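Local coordinates for probable glutathione S-transferase (Pseudomonas aeruginosa, PDB 6JWK), which probably isomerises maleylpyruvate or the related maleylacetoacetate, as a zeta-class member of the glutathione S-transferase superfamily, at residues M1-S9 / G23-V31; E164-R175 / L187-L195. All blocks are in the same frame, centred on the assembly; numbering follows the deposited sequence.

Interaction 1: residues M1-S9 / G23-V31; sequences MQLYSFFNS and GLDYQVVPV
Q27 lies alongside the backbone of M1, just before strands 2-5 and 28-30 pair in parallel. Its CB and CG both rest 3.3 Å from M1 O. With CG set beside the backbone N (chi1 -60°) and the chain extended beyond it, the amide is carried along M1: CD meets M1 O and CB, OE1 reaches M1 CB at 3.3 Å, and NE2 ends 3.7 Å from the same CB. The Q27 carbonyl begins the ladder by accepting L3 N at 2.9 Å, while Q2 CA adds a C-H...O contact to the same oxygen. L3 O then takes V29 N at 2.8 Å, and V29 O receives S5 N at a longer 3.2 Å. V29 lies beside Y4 and points the same way, its CG1 3.6 Å from Y4 CE2 and its CB over one ring face near the rim. On the other side of the sheet, V28 CG1 packs against S5 CB at 4.0 Å, whereas S5 OG turns to R16 of helix 10-22. This is the beta-alpha-beta unit that opens the thioredoxin-like N-terminal domain of glutathione S-transferases; L3 meets V15 and L19 of the connecting helix. Main-chain bonding therefore sets the strand register, with small apolar contacts on both faces and little call on side-chain polarity.

Interaction 2: residues E164-R175 / L187-L195; sequences ECCLVPQLANAR and LLELEGRCL
E191 OE2 is gripped by two donors: R175 NH1 at 2.8 Å and a water at 2.6 Å that also donates to V168 O. The other oxygen, E191 OE1, offers its syn lone pair to R175 NH2 at 2.8 Å. The result is an end-on, two-nitrogen salt bridge, its guanidinium and carboxylate only 26° from coplanar, which limits rotation of both groups. E191 gets there with CG anti to the backbone N (chi1 178°) and an extended chain. R175 approaches from the opposite direction, while L188 CD2 lies at the guanidinium edge. Nearer the E191 backbone, L171 CD1 packs on E191 CB at 3.6 Å, and L171 CB touches E191 OE2. These contacts join helices 162-176 and 185-195 of the all-helical C-terminal domain of the glutathione S-transferase fold; segments 164-175 and 187-195 cross at -108° with their axes 10.0 Å apart. P169 kinks the first helix, its nitrogen making no bond to the preceding turn. V168 sends its two methyls to different partners, CG2 to C194 CB and CG1 to L195 CD2. The L167 and L187 side chains cross at about a right angle, CD1 meeting CD2. Toward the N-terminal end of helix 162-176, C194 SG sits 3.4 Å from E164 CG; E164 OE2 meets both L190 methyls, and the buried carboxylate is held by the backbone nitrogens of G161 and F155.

Overall arrangement
Interaction 1 lies in the thioredoxin-like domain and interaction 2 in the helical domain of the same chain; their centres are 20 Å apart and their nearest atoms about 5 Å, without touching. Helix 10-22 bridges them. It connects the strands of interaction 1, and its Y13 and I17 pack on helix 162-176. At the N-terminal end of the same helix the S10 hydroxyl bonds to N173. In zeta-class relatives the glutathione site lies at this helix end, so segment 1-9 probably leads into it. A glycerol, probably from the crystallisation liquor, bonds to R175 NE and cannot be assigned to that site; neither contact touches the partner subunit.

Interaction 1: residues M1-S9 / G23-V31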
loop_
_atom_site.group_PDB
_atom_site.type_symbol
_atom_site.label_atom_id
_atom_site.label_comp_id
_atom_site.label_asym_id
_atom_site.label_seq_id
_atom_site.Cartn_x
_atom_site.Cartn_y
_atom_site.Cartn_z
ATOM N N MET B 1 4.195 20.271 14.294
ATOM C CA MET B 1 4.275 19.483 13.041
ATOM C C MET B 1 3.651 20.259 11.890
ATOM O O MET B 1 2.720 20.999 12.114
ATOM C CB MET B 1 3.529 18.157 13.174
ATOM C CG MET B 1 4.028 17.367 14.330
ATOM S SD MET B 1 3.970 15.600 13.996
ATOM C CE MET B 1 4.772 15.005 15.490
ATOM N N GLN B 2 4.127 19.995 10.687
ATOM C CA GLN B 2 3.634 20.620 9.463
ATOM C C GLN B 2 3.385 19.488 8.474
ATOM O O GLN B 2 4.075 18.466 8.535
ATOM C CB GLN B 2 4.653 21.643 8.967
ATOM C CG GLN B 2 5.096 22.624 10.036
ATOM C CD GLN B 2 6.185 23.514 9.505
ATOM O OE1 GLN B 2 6.110 24.730 9.645
ATOM N NE2 GLN B 2 7.184 22.920 8.859
ATOM N N LEU B 3 2.380 19.638 7.639
ATOM C CA LEU B 3 2.110 18.699 6.539
ATOM C C LEU B 3 2.155 19.471 5.243
ATOM O O LEU B 3 1.253 20.307 5.051
ATOM C CB LEU B 3 0.731 18.047 6.660
ATOM C CG LEU B 3 0.521 17.054 5.527
ATOM C CD1 LEU B 3 0.912 15.669 6.000
ATOM C CD2 LEU B 3 -0.873 17.120 4.956
ATOM N N TYR B 4 3.112 19.118 4.386
ATOM C CA TYR B 4 3.329 19.721 3.063
ATOM C C TYR B 4 2.365 18.990 2.128
ATOM O O TYR B 4 2.459 17.771 1.984
ATOM C CB TYR B 4 4.828 19.703 2.722
ATOM C CG TYR B 4 5.612 20.649 3.596
ATOM C CD1 TYR B 4 5.985 20.290 4.889
ATOM C CD2 TYR B 4 5.845 21.966 3.193
ATOM C CE1 TYR B 4 6.616 21.193 5.732
ATOM C CE2 TYR B 4 6.474 22.883 4.027
ATOM C CZ TYR B 4 6.876 22.482 5.291
ATOM O OH TYR B 4 7.469 23.360 6.139
ATOM N N SER B 5 1.412 19.737 1.576
ATOM C CA SER B 5 0.210 19.230 0.879
ATOM C C SER B 5 0.085 19.965 -0.452
ATOM O O SER B 5 0.437 21.126 -0.501
ATOM C CB SER B 5 -1.006 19.449 1.763
ATOM O OG SER B 5 -2.231 19.516 1.006
ATOM N N PHE B 6 -0.403 19.316 -1.493
ATOM C CA PHE B 6 -0.946 19.979 -2.705
ATOM C C PHE B 6 -2.457 19.710 -2.737
ATOM O O PHE B 6 -2.911 18.529 -2.446
ATOM C CB PHE B 6 -0.180 19.490 -3.946
ATOM C CG PHE B 6 -0.753 19.933 -5.270
ATOM C CD1 PHE B 6 -0.718 21.275 -5.650
ATOM C CD2 PHE B 6 -1.296 19.009 -6.158
ATOM C CE1 PHE B 6 -1.226 21.681 -6.882
ATOM C CE2 PHE B 6 -1.835 19.419 -7.372
ATOM C CZ PHE B 6 -1.785 20.751 -7.739
ATOM N N PHE B 7 -3.249 20.735 -3.083
ATOM C CA PHE B 7 -4.739 20.664 -2.987
ATOM C C PHE B 7 -5.259 19.477 -3.803
ATOM O O PHE B 7 -6.179 18.776 -3.345
ATOM C CB PHE B 7 -5.428 21.988 -3.339
ATOM C CG PHE B 7 -5.384 22.357 -4.791
ATOM C CD1 PHE B 7 -6.335 21.873 -5.663
ATOM C CD2 PHE B 7 -4.374 23.162 -5.281
ATOM C CE1 PHE B 7 -6.282 22.199 -7.006
ATOM C CE2 PHE B 7 -4.346 23.520 -6.616
ATOM C CZ PHE B 7 -5.287 23.021 -7.478
ATOM N N ASN B 8 -4.652 19.205 -4.944
ATOM C CA ASN B 8 -5.183 18.220 -5.918
ATOM C C ASN B 8 -4.516 16.845 -5.784
ATOM O O ASN B 8 -4.851 15.951 -6.603
ATOM C CB ASN B 8 -5.002 18.728 -7.346
ATOM C CG ASN B 8 -6.339 18.709 -8.045
ATOM O OD1 ASN B 8 -7.306 19.269 -7.524
ATOM N ND2 ASN B 8 -6.414 18.018 -9.169
ATOM N N SER B 9 -3.598 16.672 -4.833
ATOM C CA SER B 9 -2.937 15.364 -4.589
ATOM C C SER B 9 -3.862 14.470 -3.759
ATOM O O SER B 9 -4.183 14.871 -2.601
ATOM C CB SER B 9 -1.622 15.580 -3.909
ATOM O OG SER B 9 -1.268 14.441 -3.166
ATOM N N GLY B 23 -8.294 16.831 14.807
ATOM C CA GLY B 23 -8.391 18.254 15.195
ATOM C C GLY B 23 -7.034 18.940 15.183
ATOM O O GLY B 23 -6.840 19.866 15.978
ATOM N N LEU B 24 -6.127 18.526 14.292
ATOM C CA LEU B 24 -4.752 19.080 14.126
ATOM C C LEU B 24 -4.588 19.737 12.745
ATOM O O LEU B 24 -3.458 19.742 12.224
ATOM C CB LEU B 24 -3.753 17.914 14.251
ATOM C CG LEU B 24 -3.758 17.128 15.560
ATOM C CD1 LEU B 24 -2.923 15.875 15.430
ATOM C CD2 LEU B 24 -3.256 17.972 16.716
ATOM N N ASP B 25 -5.637 20.203 12.070
ATOM C CA ASP B 25 -5.467 20.589 10.635
ATOM C C ASP B 25 -4.886 22.018 10.493
ATOM O O ASP B 25 -4.591 22.401 9.335
ATOM C CB ASP B 25 -6.737 20.345 9.814
ATOM C CG ASP B 25 -7.926 21.108 10.346
ATOM O OD1 ASP B 25 -7.858 22.359 10.308
ATOM O OD2 ASP B 25 -8.876 20.455 10.846
ATOM N N TYR B 26 -4.639 22.758 11.589
ATOM C CA TYR B 26 -3.711 23.936 11.605
ATOM C C TYR B 26 -2.304 23.527 11.096
ATOM O O TYR B 26 -1.585 24.340 10.508
ATOM C CB TYR B 26 -3.622 24.581 12.998
ATOM C CG TYR B 26 -3.177 23.662 14.110
ATOM C CD1 TYR B 26 -4.105 22.942 14.850
ATOM C CD2 TYR B 26 -1.831 23.487 14.412
ATOM C CE1 TYR B 26 -3.710 22.085 15.865
ATOM C CE2 TYR B 26 -1.417 22.624 15.422
ATOM C CZ TYR B 26 -2.363 21.924 16.155
ATOM O OH TYR B 26 -1.986 21.077 17.159
ATOM N N GLN B 27 -1.903 22.273 11.268
ATOM C CA GLN B 27 -0.595 21.773 10.781
ATOM C C GLN B 27 -0.448 21.821 9.232
ATOM O O GLN B 27 0.722 21.781 8.742
ATOM C CB GLN B 27 -0.399 20.382 11.399
ATOM C CG GLN B 27 -0.403 20.409 12.927
ATOM C CD GLN B 27 0.134 19.159 13.599
ATOM O OE1 GLN B 27 0.276 18.074 13.008
ATOM N NE2 GLN B 27 0.428 19.306 14.883
ATOM N N VAL B 28 -1.522 21.883 8.428
ATOM C CA VAL B 28 -1.419 21.808 6.923
ATOM C C VAL B 28 -0.706 23.058 6.366
ATOM O O VAL B 28 -0.947 24.089 6.909
ATOM C CB VAL B 28 -2.782 21.597 6.222
ATOM C CG1 VAL B 28 -2.629 21.672 4.709
ATOM C CG2 VAL B 28 -3.451 20.296 6.677
ATOM N N VAL B 29 0.110 22.902 5.305
ATOM C CA VAL B 29 0.998 23.901 4.637
ATOM C C VAL B 29 1.013 23.632 3.137
ATOM O O VAL B 29 1.656 22.693 2.694
ATOM C CB VAL B 29 2.446 23.823 5.165
ATOM C CG1 VAL B 29 3.375 24.743 4.384
ATOM C CG2 VAL B 29 2.545 24.058 6.668
ATOM N N PRO B 30 0.307 24.427 2.300
ATOM C CA PRO B 30 0.364 24.304 0.834
ATOM C C PRO B 30 1.673 24.341 0.016
ATOM O O PRO B 30 2.586 24.989 0.424
ATOM C CB PRO B 30 -0.414 25.540 0.341
ATOM C CG PRO B 30 -0.774 26.332 1.582
ATOM C CD PRO B 30 -0.755 25.353 2.729
ATOM N N VAL B 31 1.630 23.747 -1.191
ATOM C CA VAL B 31 2.699 23.657 -2.238
ATOM C C VAL B 31 3.984 23.168 -1.572
ATOM O O VAL B 31 4.048 21.941 -1.365
ATOM C CB VAL B 31 2.890 24.974 -3.023
ATOM C CG1 VAL B 31 4.178 25.013 -3.844
ATOM C CG2 VAL B 31 1.698 25.245 -3.931
#

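Interaction 2: residues E164-R175 / L187-L195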
loop_
_atom_site.group_PDB
_atom_site.type_symbol
_atom_site.label_atom_id
_atom_site.label_comp_id
_atom_site.label_asym_id
_atom_site.label_seq_id
_atom_site.Cartn_x
_atom_site.Cartn_y
_atom_site.Cartn_z
ATOM N N GLU B 164 -11.920 5.553 5.401
ATOM C CA GLU B 164 -12.589 6.727 4.795
ATOM C C GLU B 164 -11.490 7.684 4.331
ATOM O O GLU B 164 -11.688 8.384 3.326
ATOM C CB GLU B 164 -13.596 7.360 5.761
ATOM C CG GLU B 164 -14.818 6.454 6.027
ATOM C CD GLU B 164 -14.605 5.276 6.975
ATOM O OE1 GLU B 164 -13.634 5.309 7.830
ATOM O OE2 GLU B 164 -15.423 4.309 6.874
ATOM N N CYS B 165 -10.357 7.731 5.022
ATOM C CA CYS B 165 -9.231 8.585 4.566
ATOM C C CYS B 165 -8.809 8.130 3.146
ATOM O O CYS B 165 -8.421 8.993 2.325
ATOM C CB CYS B 165 -8.041 8.506 5.495
ATOM S SG CYS B 165 -8.320 9.233 7.119
ATOM N N CYS B 166 -8.890 6.831 2.831
ATOM C CA CYS B 166 -8.480 6.305 1.506
ATOM C C CYS B 166 -9.657 6.358 0.515
ATOM O O CYS B 166 -9.432 6.676 -0.674
ATOM C CB CYS B 166 -7.953 4.888 1.624
ATOM S SG CYS B 166 -6.417 4.825 2.579
ATOM N N LEU B 167 -10.880 6.042 0.943
ATOM C CA LEU B 167 -11.999 5.948 -0.027
ATOM C C LEU B 167 -12.428 7.305 -0.562
ATOM O O LEU B 167 -12.731 7.417 -1.774
ATOM C CB LEU B 167 -13.169 5.203 0.603
ATOM C CG LEU B 167 -13.147 3.714 0.257
ATOM C CD1 LEU B 167 -14.060 2.885 1.176
ATOM C CD2 LEU B 167 -13.500 3.509 -1.222
ATOM N N VAL B 168 -12.544 8.302 0.289
ATOM C CA VAL B 168 -13.132 9.594 -0.133
ATOM C C VAL B 168 -12.270 10.175 -1.245
ATOM O O VAL B 168 -12.805 10.603 -2.249
ATOM C CB VAL B 168 -13.337 10.539 1.066
ATOM C CG1 VAL B 168 -13.457 11.997 0.667
ATOM C CG2 VAL B 168 -14.555 10.060 1.848
ATOM N N PRO B 169 -10.924 10.206 -1.135
ATOM C CA PRO B 169 -10.143 10.717 -2.249
ATOM C C PRO B 169 -10.280 9.873 -3.529
ATOM O O PRO B 169 -10.391 10.425 -4.652
ATOM C CB PRO B 169 -8.721 10.754 -1.653
ATOM C CG PRO B 169 -8.937 10.909 -0.169
ATOM C CD PRO B 169 -10.111 9.956 0.083
ATOM N N GLN B 170 -10.347 8.562 -3.384
ATOM C CA GLN B 170 -10.454 7.645 -4.535
ATOM C C GLN B 170 -11.813 7.857 -5.264
ATOM O O GLN B 170 -11.845 7.832 -6.528
ATOM C CB GLN B 170 -10.299 6.201 -4.054
ATOM C CG GLN B 170 -10.416 5.174 -5.178
ATOM C CD GLN B 170 -9.312 5.440 -6.155
ATOM O OE1 GLN B 170 -9.539 6.024 -7.223
ATOM N NE2 GLN B 170 -8.103 5.062 -5.769
ATOM N N LEU B 171 -12.918 8.013 -4.532
ATOM C CA LEU B 171 -14.250 8.264 -5.189
ATOM C C LEU B 171 -14.258 9.636 -5.871
ATOM O O LEU B 171 -14.711 9.726 -7.028
ATOM C CB LEU B 171 -15.372 8.119 -4.151
ATOM C CG LEU B 171 -15.601 6.705 -3.653
ATOM C CD1 LEU B 171 -16.498 6.722 -2.420
ATOM C CD2 LEU B 171 -16.196 5.856 -4.767
ATOM N N ALA B 172 -13.695 10.677 -5.258
ATOM C CA ALA B 172 -13.660 12.023 -5.893
ATOM C C ALA B 172 -12.922 11.900 -7.236
ATOM O O ALA B 172 -13.424 12.370 -8.237
ATOM C CB ALA B 172 -13.017 13.033 -4.988
ATOM N N ASN B 173 -11.824 11.164 -7.249
ATOM C CA ASN B 173 -10.958 10.967 -8.435
ATOM C C ASN B 173 -11.738 10.212 -9.502
ATOM O O ASN B 173 -11.681 10.645 -10.690
ATOM C CB ASN B 173 -9.706 10.159 -8.124
ATOM C CG ASN B 173 -8.549 10.984 -7.647
ATOM O OD1 ASN B 173 -8.573 12.210 -7.768
ATOM N ND2 ASN B 173 -7.537 10.293 -7.118
ATOM N N ALA B 174 -12.350 9.091 -9.125
ATOM C CA ALA B 174 -13.110 8.247 -10.073
ATOM C C ALA B 174 -14.249 9.083 -10.691
ATOM O O ALA B 174 -14.496 8.961 -11.940
ATOM C CB ALA B 174 -13.619 6.996 -9.416
ATOM N N ARG B 175 -14.915 9.911 -9.875
ATOM C CA ARG B 175 -16.086 10.699 -10.332
ATOM C C ARG B 175 -15.573 11.686 -11.377
ATOM O O ARG B 175 -16.179 11.763 -12.465
ATOM C CB ARG B 175 -16.745 11.445 -9.169
ATOM C CG ARG B 175 -17.845 12.422 -9.582
ATOM C CD ARG B 175 -18.610 12.961 -8.366
ATOM N NE ARG B 175 -19.198 11.858 -7.582
ATOM C CZ ARG B 175 -18.777 11.379 -6.400
ATOM N NH1 ARG B 175 -17.734 11.907 -5.791
ATOM N NH2 ARG B 175 -19.366 10.330 -5.855
ATOM N N LEU B 187 -20.644 2.353 -1.215
ATOM C CA LEU B 187 -19.475 3.287 -1.210
ATOM C C LEU B 187 -19.993 4.735 -1.303
ATOM O O LEU B 187 -19.528 5.598 -0.507
ATOM C CB LEU B 187 -18.500 2.988 -2.359
ATOM C CG LEU B 187 -17.763 1.641 -2.363
ATOM C CD1 LEU B 187 -16.738 1.622 -3.497
ATOM C CD2 LEU B 187 -17.088 1.323 -1.026
ATOM N N LEU B 188 -20.965 4.990 -2.185
ATOM C CA LEU B 188 -21.560 6.336 -2.339
ATOM C C LEU B 188 -22.204 6.777 -1.011
ATOM O O LEU B 188 -21.976 7.915 -0.577
ATOM C CB LEU B 188 -22.547 6.398 -3.517
ATOM C CG LEU B 188 -21.905 6.174 -4.872
ATOM C CD1 LEU B 188 -22.958 6.098 -5.973
ATOM C CD2 LEU B 188 -20.878 7.258 -5.167
ATOM N N GLU B 189 -22.889 5.901 -0.331
ATOM C CA GLU B 189 -23.560 6.273 0.922
ATOM C C GLU B 189 -22.486 6.613 1.970
ATOM O O GLU B 189 -22.652 7.607 2.723
ATOM C CB GLU B 189 -24.484 5.134 1.350
ATOM C CG GLU B 189 -25.078 5.332 2.724
ATOM C CD GLU B 189 -25.841 4.111 3.190
ATOM O OE1 GLU B 189 -25.198 3.037 3.423
ATOM O OE2 GLU B 189 -27.066 4.220 3.257
ATOM N N LEU B 190 -21.416 5.814 2.053
ATOM C CA LEU B 190 -20.372 6.084 3.071
ATOM C C LEU B 190 -19.725 7.422 2.737
ATOM O O LEU B 190 -19.455 8.209 3.636
ATOM C CB LEU B 190 -19.366 4.940 3.049
ATOM C CG LEU B 190 -18.144 5.075 3.946
ATOM C CD1 LEU B 190 -18.563 5.322 5.382
ATOM C CD2 LEU B 190 -17.248 3.834 3.809
ATOM N N GLU B 191 -19.459 7.639 1.460
ATOM C CA GLU B 191 -18.857 8.906 1.018
ATOM C C GLU B 191 -19.734 10.069 1.486
ATOM O O GLU B 191 -19.173 11.029 2.018
ATOM C CB GLU B 191 -18.669 8.887 -0.486
ATOM C CG GLU B 191 -18.091 10.177 -1.017
ATOM C CD GLU B 191 -18.136 10.287 -2.538
ATOM O OE1 GLU B 191 -18.997 9.646 -3.116
ATOM O OE2 GLU B 191 -17.262 11.007 -3.151
ATOM N N GLY B 192 -21.053 9.987 1.286
ATOM C CA GLY B 192 -22.004 11.042 1.701
ATOM C C GLY B 192 -21.965 11.250 3.201
ATOM O O GLY B 192 -21.911 12.416 3.638
ATOM N N ARG B 193 -21.879 10.182 4.002
ATOM C CA ARG B 193 -21.775 10.365 5.463
ATOM C C ARG B 193 -20.501 11.126 5.821
ATOM O O ARG B 193 -20.531 11.922 6.762
ATOM C CB ARG B 193 -21.733 9.065 6.262
ATOM C CG ARG B 193 -23.039 8.319 6.211
ATOM C CD ARG B 193 -23.112 7.145 7.162
ATOM N NE ARG B 193 -24.308 6.495 6.666
ATOM C CZ ARG B 193 -24.499 5.196 6.621
ATOM N NH1 ARG B 193 -23.547 4.367 7.008
ATOM N NH2 ARG B 193 -25.659 4.728 6.200
ATOM N N CYS B 194 -19.391 10.806 5.191
ATOM C CA CYS B 194 -18.106 11.532 5.439
ATOM C C CYS B 194 -18.192 13.016 5.039
ATOM O O CYS B 194 -17.806 13.887 5.848
ATOM C CB CYS B 194 -17.008 10.840 4.648
ATOM S SG CYS B 194 -16.643 9.179 5.276
ATOM N N LEU B 195 -18.628 13.304 3.812
ATOM C CA LEU B 195 -18.662 14.684 3.258
ATOM C C LEU B 195 -19.659 15.563 4.024
ATOM O O LEU B 195 -19.528 16.799 3.924
ATOM C CB LEU B 195 -19.013 14.670 1.782
ATOM C CG LEU B 195 -18.038 13.886 0.908
ATOM C CD1 LEU B 195 -18.422 13.985 -0.552
ATOM C CD2 LEU B 195 -16.635 14.403 1.079
HETATM O O HOH W 1 -15.133 12.220 -2.262
#